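Long-range contacts in glutamine synthetase (Streptomyces coelicolor, PDB 4BAX), which is an oligomeric protein of the glutamine synthetase family, built from an N-terminal beta-grasp domain and a catalytic domain of the GCS clan: residues A[65-69]-A[161-165]; A[153-158]-A[207-213]; A[274-280]-A[315-319]; A[294-300]-A[312-316]. One frame throughout, in Å; residues are numbered along the deposited sequence.

Interaction 1 of 4, residues A[65-69]-A[161-165]; sequences CPDPI and NCLKA
This is a van der Waals packing contact, without hydrogen bonds between the segments, that joins the two parts of the subunit: the end of strand 56-66 and the loop after it, in the beta-grasp domain, rest against the last turn of helix 152-164 in the catalytic domain. Cys-65 and Pro-66 are extended (phi/psi -157/169 and -65/146), Asp-67 is still open at -85/106, and Pro-68 bends the chain at -71/-28. Residues 161-164 are helical, and Ala-165 N donates to Asn-161 O at 3.0 Å. The CA atoms of Pro-66 and Ala-165 lie 5.0 Å apart, an approach suited to the small alanine, and those of Pro-68 and Asn-161 5.3 Å; the proline rings are compact. Pro-68 CB meets Asn-161 O at 3.3 Å, while Pro-68 CG reaches Ala-165 CB at 4.4 Å and Pro-68 CB lies 4.0 Å from Lys-164 CB. Cys-65, with chi1 p, brings SG to 4.2 Å from Ala-165 CB, and Pro-66 CD comes to 3.5 Å from Ala-165 O. Ile-69 CG1 touches Asn-161 ND2 at 3.9 Å; that amide hydrogen-bonds to Thr-207 of helix 190-210, whose Leu-203 also packs on Pro-68. Pro-66 and Pro-68 have no N-H to donate, consistent with an interdomain seam held by shape.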
# COMPACT_ATOMS: atom_id res chain seq x y z
N CYS A 65 8.92 -6.27 44.75
CA CYS A 65 7.53 -5.84 44.72
C CYS A 65 6.78 -6.80 43.81
O CYS A 65 7.40 -7.57 43.06
CB CYS A 65 7.45 -4.41 44.20
SG CYS A 65 8.09 -4.25 42.56
N PRO A 66 5.43 -6.72 43.82
CA PRO A 66 4.67 -7.57 42.89
C PRO A 66 4.93 -7.22 41.43
O PRO A 66 5.16 -6.06 41.11
CB PRO A 66 3.22 -7.24 43.25
CG PRO A 66 3.28 -6.73 44.66
CD PRO A 66 4.55 -5.96 44.72
N ASP A 67 4.90 -8.25 40.57
CA ASP A 67 4.96 -8.08 39.13
C ASP A 67 3.54 -7.82 38.64
O ASP A 67 2.73 -8.73 38.58
CB ASP A 67 5.52 -9.36 38.48
CG ASP A 67 5.83 -9.19 37.00
OD1 ASP A 67 5.17 -8.37 36.33
OD2 ASP A 67 6.73 -9.90 36.49
N PRO A 68 3.26 -6.56 38.27
CA PRO A 68 1.94 -6.07 37.84
C PRO A 68 1.51 -6.58 36.46
O PRO A 68 0.31 -6.65 36.15
CB PRO A 68 2.13 -4.55 37.83
CG PRO A 68 3.59 -4.37 37.51
CD PRO A 68 4.29 -5.50 38.22
N ILE A 69 2.50 -6.85 35.62
CA ILE A 69 2.24 -7.39 34.29
C ILE A 69 1.91 -8.88 34.29
O ILE A 69 0.92 -9.33 33.72
CB ILE A 69 3.42 -7.10 33.35
CG1 ILE A 69 3.58 -5.58 33.23
CG2 ILE A 69 3.18 -7.72 32.00
CD1 ILE A 69 4.79 -5.16 32.48
N ASN A 161 0.13 0.05 36.53
CA ASN A 161 1.15 -0.94 36.81
C ASN A 161 2.04 -0.55 38.00
O ASN A 161 2.36 -1.40 38.84
CB ASN A 161 2.00 -1.19 35.56
CG ASN A 161 1.34 -2.16 34.60
OD1 ASN A 161 0.44 -2.90 34.99
ND2 ASN A 161 1.77 -2.17 33.34
N CYS A 162 2.43 0.73 38.08
CA CYS A 162 3.26 1.23 39.18
C CYS A 162 2.51 1.11 40.54
O CYS A 162 3.10 0.73 41.57
CB CYS A 162 3.67 2.68 38.92
SG CYS A 162 4.99 2.88 37.64
N LEU A 163 1.22 1.45 40.53
CA LEU A 163 0.40 1.37 41.75
C LEU A 163 0.16 -0.07 42.23
O LEU A 163 0.25 -0.36 43.43
CB LEU A 163 -0.92 2.12 41.56
CG LEU A 163 -0.73 3.63 41.33
CD1 LEU A 163 -2.00 4.37 40.94
CD2 LEU A 163 -0.13 4.27 42.56
N LYS A 164 -0.09 -0.98 41.28
CA LYS A 164 -0.26 -2.39 41.59
C LYS A 164 1.04 -2.94 42.17
O LYS A 164 1.02 -3.79 43.05
CB LYS A 164 -0.65 -3.16 40.34
CG LYS A 164 -2.09 -3.62 40.33
CD LYS A 164 -2.74 -3.28 38.99
CE LYS A 164 -2.18 -4.13 37.86
NZ LYS A 164 -3.31 -4.82 37.15
N ALA A 165 2.17 -2.42 41.69
CA ALA A 165 3.49 -2.74 42.23
C ALA A 165 3.74 -2.09 43.61
O ALA A 165 4.69 -2.46 44.31
CB ALA A 165 4.57 -2.33 41.25

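Interaction 2 of 4, residues A[153-158]-A[207-213]; sequences DVVEAH and TAEDFEV
Residues 153-158 are regular helix, with His-158 N bonded to Val-154 O at 3.0 Å, whereas 207-213 carry the end of helix 190-210 into a turn. There Glu-212 takes positive phi (60/36), and the bonds Val-213 N to Ala-208 O (3.2 Å) and Glu-212 N to Glu-209 O (3.1 Å) close a Schellman motif; Val-213 then becomes extended at -127/172. The CA atoms of Val-154 and Ala-208 are 5.9 Å apart, those of His-158 and Thr-207 6.0 Å. The small side chains of Ala-157 and Ala-208 suit this closeness: Ala-157 CB meets Thr-207 CG2 at 3.5 Å, and Ala-208 CB meets Val-154 CG1 at 3.8 Å. Branched Val-154, with chi1 t, also brings CG2 to 3.7 Å from Phe-211 CG and 3.8 Å from Val-213 CG2. Phe-211 (chi1 m, chi2 87°) receives a CH-pi contact, Val-154 CA lying 4.1 Å from the ring centroid, 13° off its normal, while Phe-211 CE1 touches Ala-157 CB at 3.8 Å. Asp-153 OD2 is 3.5 Å from Phe-211 CD2; the Asp-153 side chain lies about 3 Å from a bound sodium ion. No hydrogen bond crosses between the segments; most of the packing is apolar. Beyond it, His-158 NE2 is hydrogen-bonded to Ala-200 O in helix 190-210, and Val-154 and Val-213 both pack on Phe-119, so helix 152-164 and the residue that follows the Schellman turn both lie against strand 110-121.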
# COMPACT_ATOMS: atom_id res chain seq x y z
N ASP A 153 -2.79 5.84 26.33
CA ASP A 153 -3.05 4.44 26.66
C ASP A 153 -1.81 3.81 27.34
O ASP A 153 -1.96 3.08 28.33
CB ASP A 153 -3.50 3.66 25.42
CG ASP A 153 -2.59 3.89 24.22
OD1 ASP A 153 -1.79 4.87 24.23
OD2 ASP A 153 -2.68 3.11 23.25
N VAL A 154 -0.61 4.12 26.84
CA VAL A 154 0.63 3.63 27.46
C VAL A 154 0.81 4.21 28.86
O VAL A 154 1.12 3.50 29.82
CB VAL A 154 1.90 4.01 26.62
CG1 VAL A 154 3.13 3.27 27.19
CG2 VAL A 154 1.77 3.66 25.14
N VAL A 155 0.57 5.51 28.97
CA VAL A 155 0.76 6.21 30.23
C VAL A 155 -0.16 5.65 31.32
O VAL A 155 0.27 5.44 32.47
CB VAL A 155 0.50 7.68 30.04
CG1 VAL A 155 0.51 8.39 31.39
CG2 VAL A 155 1.53 8.27 29.07
N GLU A 156 -1.41 5.39 30.96
CA GLU A 156 -2.36 4.83 31.90
C GLU A 156 -2.00 3.43 32.32
O GLU A 156 -2.10 3.11 33.51
CB GLU A 156 -3.77 4.87 31.35
CG GLU A 156 -4.33 6.26 31.17
CD GLU A 156 -4.85 6.90 32.48
OE1 GLU A 156 -5.17 6.17 33.46
OE2 GLU A 156 -4.96 8.14 32.52
N ALA A 157 -1.54 2.61 31.38
CA ALA A 157 -1.16 1.24 31.71
C ALA A 157 0.02 1.23 32.70
O ALA A 157 0.03 0.46 33.68
CB ALA A 157 -0.82 0.47 30.46
N HIS A 158 0.97 2.12 32.46
CA HIS A 158 2.13 2.26 33.33
C HIS A 158 1.79 2.77 34.74
O HIS A 158 2.30 2.24 35.75
CB HIS A 158 3.14 3.16 32.66
CG HIS A 158 4.28 3.55 33.55
ND1 HIS A 158 4.41 4.82 34.07
CD2 HIS A 158 5.34 2.84 34.00
CE1 HIS A 158 5.51 4.87 34.80
NE2 HIS A 158 6.09 3.68 34.77
N THR A 207 6.14 -1.80 29.85
CA THR A 207 4.73 -1.59 29.53
C THR A 207 4.57 -1.13 28.07
O THR A 207 3.68 -1.62 27.36
CB THR A 207 4.08 -0.55 30.48
OG1 THR A 207 4.18 -1.03 31.82
CG2 THR A 207 2.61 -0.34 30.17
N ALA A 208 5.47 -0.25 27.63
CA ALA A 208 5.41 0.33 26.29
C ALA A 208 5.67 -0.72 25.19
O ALA A 208 5.23 -0.57 24.04
CB ALA A 208 6.36 1.52 26.16
N GLU A 209 6.36 -1.80 25.55
CA GLU A 209 6.60 -2.89 24.60
C GLU A 209 5.29 -3.45 24.06
O GLU A 209 5.21 -3.77 22.87
CB GLU A 209 7.37 -4.03 25.26
CG GLU A 209 8.83 -3.71 25.52
CD GLU A 209 9.53 -4.80 26.30
OE1 GLU A 209 9.00 -5.93 26.37
OE2 GLU A 209 10.61 -4.54 26.87
N ASP A 210 4.28 -3.55 24.91
CA ASP A 210 2.98 -4.09 24.51
C ASP A 210 2.23 -3.21 23.52
O ASP A 210 1.47 -3.72 22.68
CB ASP A 210 2.12 -4.40 25.75
CG ASP A 210 2.69 -5.52 26.60
OD1 ASP A 210 3.35 -6.42 26.03
OD2 ASP A 210 2.51 -5.49 27.83
N PHE A 211 2.50 -1.91 23.59
CA PHE A 211 1.88 -0.95 22.69
C PHE A 211 2.75 -0.66 21.47
O PHE A 211 2.41 0.20 20.66
CB PHE A 211 1.61 0.35 23.45
CG PHE A 211 0.63 0.19 24.57
CD1 PHE A 211 1.07 -0.19 25.84
CD2 PHE A 211 -0.73 0.44 24.39
CE1 PHE A 211 0.17 -0.32 26.91
CE2 PHE A 211 -1.62 0.30 25.44
CZ PHE A 211 -1.17 -0.09 26.71
N GLU A 212 3.87 -1.36 21.36
CA GLU A 212 4.80 -1.17 20.23
C GLU A 212 5.34 0.23 20.12
O GLU A 212 5.54 0.71 19.00
CB GLU A 212 4.17 -1.59 18.91
CG GLU A 212 4.01 -3.06 18.71
CD GLU A 212 3.19 -3.35 17.47
OE1 GLU A 212 2.33 -2.52 17.06
OE2 GLU A 212 3.43 -4.43 16.88
N VAL A 213 5.59 0.90 21.25
CA VAL A 213 6.22 2.22 21.21
C VAL A 213 7.42 2.21 22.12
O VAL A 213 7.63 1.26 22.88
CB VAL A 213 5.25 3.38 21.61
CG1 VAL A 213 3.95 3.33 20.81
CG2 VAL A 213 4.98 3.38 23.12

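Interaction 3 of 4, residues A[274-280]-A[315-319]; sequences RLTGLHE and RRPNA
Two loops of the catalytic domain are joined here by arginine side chains that reach across to acceptors, without strand pairing. The loop 274-280 has an inverse gamma turn centred on Leu-275 (-91/90), and the backbones stay well apart: CA of Arg-274 to CA of Asn-318 is 7.9 Å. Arg-274, long enough to span that gap with chi1 and chi2 both t, donates from NE to Asn-318 OD1 at 2.8 Å, and weakly from NH2 to the same OD1 at 3.4 Å. Asn-318 (chi1 m) suits its place by offering a neutral acceptor at the guanidinium edge. Arg-274 NH2 also lies 2.5 Å from Arg-316 O, and 3.0 Å from Pro-317 O, where the angle is too poor for a hydrogen bond. Leu-275 CD1 fills space at 4.2 Å from Arg-316 CB. The guanidinium of Arg-315 is held chiefly by Glu-313, and that of Arg-316 by Asp-314. To the poorly ordered Glu-280 the link is a weak, long salt bridge, Arg-315 NH2 to Glu-280 OE1, 3.3 Å.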
# COMPACT_ATOMS: atom_id res chain seq x y z
N ARG A 274 20.35 20.25 26.86
CA ARG A 274 19.09 20.63 27.47
C ARG A 274 19.20 21.95 28.24
O ARG A 274 18.34 22.81 28.11
CB ARG A 274 18.54 19.53 28.37
CG ARG A 274 17.30 19.93 29.17
CD ARG A 274 16.81 18.78 30.02
NE ARG A 274 17.50 18.80 31.30
CZ ARG A 274 17.01 19.30 32.43
NH1 ARG A 274 15.78 19.79 32.50
NH2 ARG A 274 17.76 19.27 33.53
N LEU A 275 20.26 22.12 29.03
CA LEU A 275 20.40 23.34 29.85
C LEU A 275 21.15 24.41 29.08
O LEU A 275 22.38 24.53 29.15
CB LEU A 275 21.07 23.07 31.21
CG LEU A 275 20.31 22.21 32.22
CD1 LEU A 275 21.12 22.08 33.51
CD2 LEU A 275 18.92 22.79 32.51
N THR A 276 20.37 25.20 28.37
CA THR A 276 20.88 26.28 27.55
C THR A 276 20.39 27.51 28.30
O THR A 276 19.53 27.39 29.19
CB THR A 276 20.22 26.24 26.15
OG1 THR A 276 18.79 26.24 26.28
CG2 THR A 276 20.64 24.99 25.38
N GLY A 277 20.93 28.68 27.98
CA GLY A 277 20.48 29.87 28.68
C GLY A 277 19.02 30.16 28.40
O GLY A 277 18.24 30.36 29.34
N LEU A 278 18.64 30.12 27.13
CA LEU A 278 17.40 30.74 26.64
C LEU A 278 16.09 30.23 27.27
O LEU A 278 15.28 31.03 27.74
CB LEU A 278 17.33 30.57 25.13
CG LEU A 278 17.93 29.23 24.66
CD1 LEU A 278 16.97 28.41 23.81
CD2 LEU A 278 19.24 29.47 23.90
N HIS A 279 15.88 28.92 27.27
CA HIS A 279 14.69 28.36 27.92
C HIS A 279 15.06 27.65 29.20
O HIS A 279 16.13 27.89 29.77
CB HIS A 279 13.93 27.40 27.00
CG HIS A 279 13.49 28.05 25.73
ND1 HIS A 279 13.86 27.58 24.49
CD2 HIS A 279 12.80 29.19 25.51
CE1 HIS A 279 13.37 28.38 23.56
NE2 HIS A 279 12.72 29.37 24.15
N GLU A 280 14.16 26.77 29.64
CA GLU A 280 14.44 25.98 30.83
C GLU A 280 15.70 25.12 30.72
O GLU A 280 15.94 24.43 29.71
CB GLU A 280 13.22 25.12 31.18
CG GLU A 280 11.93 25.91 31.24
CD GLU A 280 11.83 26.69 32.52
OE1 GLU A 280 12.69 26.47 33.40
OE2 GLU A 280 10.90 27.53 32.65
N ARG A 315 16.21 21.99 39.73
CA ARG A 315 15.69 21.88 38.37
C ARG A 315 16.76 21.42 37.36
O ARG A 315 16.46 21.24 36.18
CB ARG A 315 15.07 23.21 37.93
CG ARG A 315 14.02 23.74 38.90
CD ARG A 315 13.54 25.14 38.52
NE ARG A 315 12.88 25.13 37.21
CZ ARG A 315 11.61 24.79 37.00
NH1 ARG A 315 10.82 24.48 38.03
NH2 ARG A 315 11.10 24.80 35.77
N ARG A 316 18.00 21.25 37.81
CA ARG A 316 19.11 20.82 36.93
C ARG A 316 19.15 19.35 36.43
O ARG A 316 19.58 19.13 35.30
CB ARG A 316 20.44 21.18 37.58
CG ARG A 316 20.66 22.67 37.74
CD ARG A 316 21.90 22.92 38.54
NE ARG A 316 21.69 22.43 39.90
CZ ARG A 316 22.67 22.28 40.79
NH1 ARG A 316 23.92 22.60 40.46
NH2 ARG A 316 22.41 21.83 42.02
N PRO A 317 18.74 18.36 37.23
CA PRO A 317 18.99 16.99 36.72
C PRO A 317 18.21 16.61 35.45
O PRO A 317 17.03 16.96 35.26
CB PRO A 317 18.59 16.08 37.91
CG PRO A 317 18.59 16.98 39.12
CD PRO A 317 18.18 18.35 38.60
N ASN A 318 18.91 15.91 34.55
CA ASN A 318 18.31 15.42 33.32
C ASN A 318 17.37 14.27 33.59
O ASN A 318 17.47 13.63 34.63
CB ASN A 318 19.40 14.90 32.40
CG ASN A 318 20.07 15.99 31.62
OD1 ASN A 318 19.80 17.20 31.80
ND2 ASN A 318 20.96 15.58 30.72
N ALA A 319 16.49 13.98 32.63
CA ALA A 319 15.61 12.81 32.71
C ALA A 319 16.42 11.51 32.74
O ALA A 319 15.93 10.49 33.22
CB ALA A 319 14.62 12.79 31.57

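Interaction 4 of 4, residues A[294-300]-A[312-316]; sequences RGASVRI and IEDRR
An antiparallel strand pair within the mixed catalytic-domain sheet, 298-300 with 312-314, forms the core of this contact. The short strand axes approach to 4.7 Å with their directions 156° apart. Arg-299 and Glu-313 are a hydrogen-bonded pair: Arg-299 N to Glu-313 O is 2.7 Å, and Glu-313 N to Arg-299 O is 2.9 Å. Val-298 and Asp-314 form the neighbouring non-hydrogen-bonded pair, and Arg-315 N to Ser-297 O (2.9 Å) extends the ladder. On the face of Arg-299 and Glu-313, both chi1 t, opposite charges meet: Glu-313 OE1 accepts from Arg-299 NE (2.9 Å, weak) and Arg-315 NH1 (2.7 Å), so one carboxylate offsets two arginines whose NE (Arg-299) and NH1 (Arg-315) are only 3.8 Å apart. At the end of the strand, Asp-314 OD1 takes Arg-316 N at 3.1 Å in an Asx turn and binds Arg-316 NE at 3.1 Å; Arg-316 NH2 reaches Asp-314 OD2 at 3.0 Å, and this OD2 also hydrogen-bonds Tyr-267 OH. Branched Val-298 and Ile-312 suit the extended chain, and Val-298 CG1 lies 4.2 Å from Ile-312 CB; Ile-312 faces helix 244-253. With 289-291 parallel to 298-300, and 231-236 antiparallel to 312-314, the arrangement is a mixed beta sheet carrying a salt-bridge network of Arg-299, Glu-313 and Arg-315 on one face.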
# COMPACT_ATOMS: atom_id res chain seq x y z
N ARG A 294 11.56 30.01 37.93
CA ARG A 294 11.63 28.84 37.07
C ARG A 294 12.88 28.90 36.19
O ARG A 294 13.22 27.91 35.55
CB ARG A 294 10.37 28.71 36.23
CG ARG A 294 9.11 28.35 37.01
CD ARG A 294 7.95 28.25 36.01
NE ARG A 294 6.77 29.05 36.38
CZ ARG A 294 6.71 30.39 36.34
NH1 ARG A 294 7.77 31.11 35.99
NH2 ARG A 294 5.59 31.01 36.69
N GLY A 295 13.54 30.06 36.14
CA GLY A 295 14.77 30.21 35.38
C GLY A 295 16.03 29.91 36.19
O GLY A 295 17.13 29.80 35.64
N ALA A 296 15.87 29.76 37.50
CA ALA A 296 16.99 29.43 38.40
C ALA A 296 17.43 27.94 38.35
O ALA A 296 16.69 27.07 37.90
CB ALA A 296 16.64 29.83 39.82
N SER A 297 18.65 27.67 38.80
CA SER A 297 19.13 26.29 38.92
C SER A 297 18.29 25.54 39.98
O SER A 297 17.85 24.39 39.80
CB SER A 297 20.62 26.27 39.32
OG SER A 297 21.46 26.82 38.32
N VAL A 298 18.04 26.22 41.09
CA VAL A 298 17.23 25.68 42.16
C VAL A 298 16.10 26.65 42.48
O VAL A 298 16.31 27.86 42.64
CB VAL A 298 18.09 25.44 43.42
CG1 VAL A 298 17.23 25.37 44.67
CG2 VAL A 298 18.94 24.21 43.23
N ARG A 299 14.89 26.12 42.58
CA ARG A 299 13.75 26.97 42.89
C ARG A 299 13.22 26.73 44.32
O ARG A 299 13.13 25.58 44.79
CB ARG A 299 12.63 26.77 41.87
CG ARG A 299 11.34 27.46 42.27
CD ARG A 299 10.26 27.38 41.22
NE ARG A 299 9.58 26.09 41.23
CZ ARG A 299 8.36 25.90 40.74
NH1 ARG A 299 7.69 26.93 40.21
NH2 ARG A 299 7.79 24.70 40.78
N ILE A 300 12.88 27.83 44.99
CA ILE A 300 12.13 27.79 46.24
C ILE A 300 10.69 28.15 45.95
O ILE A 300 10.37 29.31 45.66
CB ILE A 300 12.68 28.81 47.26
CG1 ILE A 300 14.10 28.43 47.69
CG2 ILE A 300 11.76 28.91 48.47
CD1 ILE A 300 14.94 29.60 48.10
N ILE A 312 13.26 22.33 48.82
CA ILE A 312 13.74 23.08 47.67
C ILE A 312 13.66 22.17 46.45
O ILE A 312 13.69 20.94 46.58
CB ILE A 312 15.18 23.62 47.85
CG1 ILE A 312 16.18 22.47 48.04
CG2 ILE A 312 15.26 24.60 49.02
CD1 ILE A 312 17.62 22.94 48.20
N GLU A 313 13.62 22.78 45.27
CA GLU A 313 13.50 22.05 44.03
C GLU A 313 14.73 22.29 43.18
O GLU A 313 15.03 23.42 42.81
CB GLU A 313 12.24 22.50 43.28
CG GLU A 313 12.14 21.95 41.86
CD GLU A 313 11.00 22.58 41.08
OE1 GLU A 313 11.16 23.73 40.60
OE2 GLU A 313 9.95 21.92 40.91
N ASP A 314 15.44 21.21 42.89
CA ASP A 314 16.59 21.28 42.02
C ASP A 314 16.14 20.98 40.60
O ASP A 314 15.73 19.84 40.30
CB ASP A 314 17.65 20.27 42.46
CG ASP A 314 18.99 20.48 41.77
OD1 ASP A 314 19.01 21.14 40.71
OD2 ASP A 314 20.04 19.98 42.26
N ARG A 315 16.21 21.99 39.73
CA ARG A 315 15.69 21.88 38.37
C ARG A 315 16.76 21.42 37.36
O ARG A 315 16.46 21.24 36.18
CB ARG A 315 15.07 23.21 37.93
CG ARG A 315 14.02 23.74 38.90
CD ARG A 315 13.54 25.14 38.52
NE ARG A 315 12.88 25.13 37.21
CZ ARG A 315 11.61 24.79 37.00
NH1 ARG A 315 10.82 24.48 38.03
NH2 ARG A 315 11.10 24.80 35.77
N ARG A 316 18.00 21.25 37.81
CA ARG A 316 19.11 20.82 36.93
C ARG A 316 19.15 19.35 36.43
O ARG A 316 19.58 19.13 35.30
CB ARG A 316 20.44 21.18 37.58
CG ARG A 316 20.66 22.67 37.74
CD ARG A 316 21.90 22.92 38.54
NE ARG A 316 21.69 22.43 39.90
CZ ARG A 316 22.67 22.28 40.79
NH1 ARG A 316 23.92 22.60 40.46
NH2 ARG A 316 22.41 21.83 42.02

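Overall arrangement
The four contacts fall into two groups. Interactions 1 and 2, with centres 14 Å apart, both use helix 152-164 and touch where Asn-161 ND2 lies 3.1 Å from Thr-207 OG1. Their segments alternate along the chain; helix 152-164 meets helix 190-210 through 153-158 and the beta-grasp domain through 161-165. Interactions 3 and 4 come later, their centres 10 Å apart; they share Arg-315 and Arg-316, through which strand 312-314 runs on into the loop facing 274-280. Interaction 1 lies on the opposite side of the chain's centre from both, about 32 Å away between centres. Interaction 1 joins the domains, and interaction 2 packs the same helix within the catalytic domain; the other group pairs two sheet strands and ties the chain beyond them to a loop.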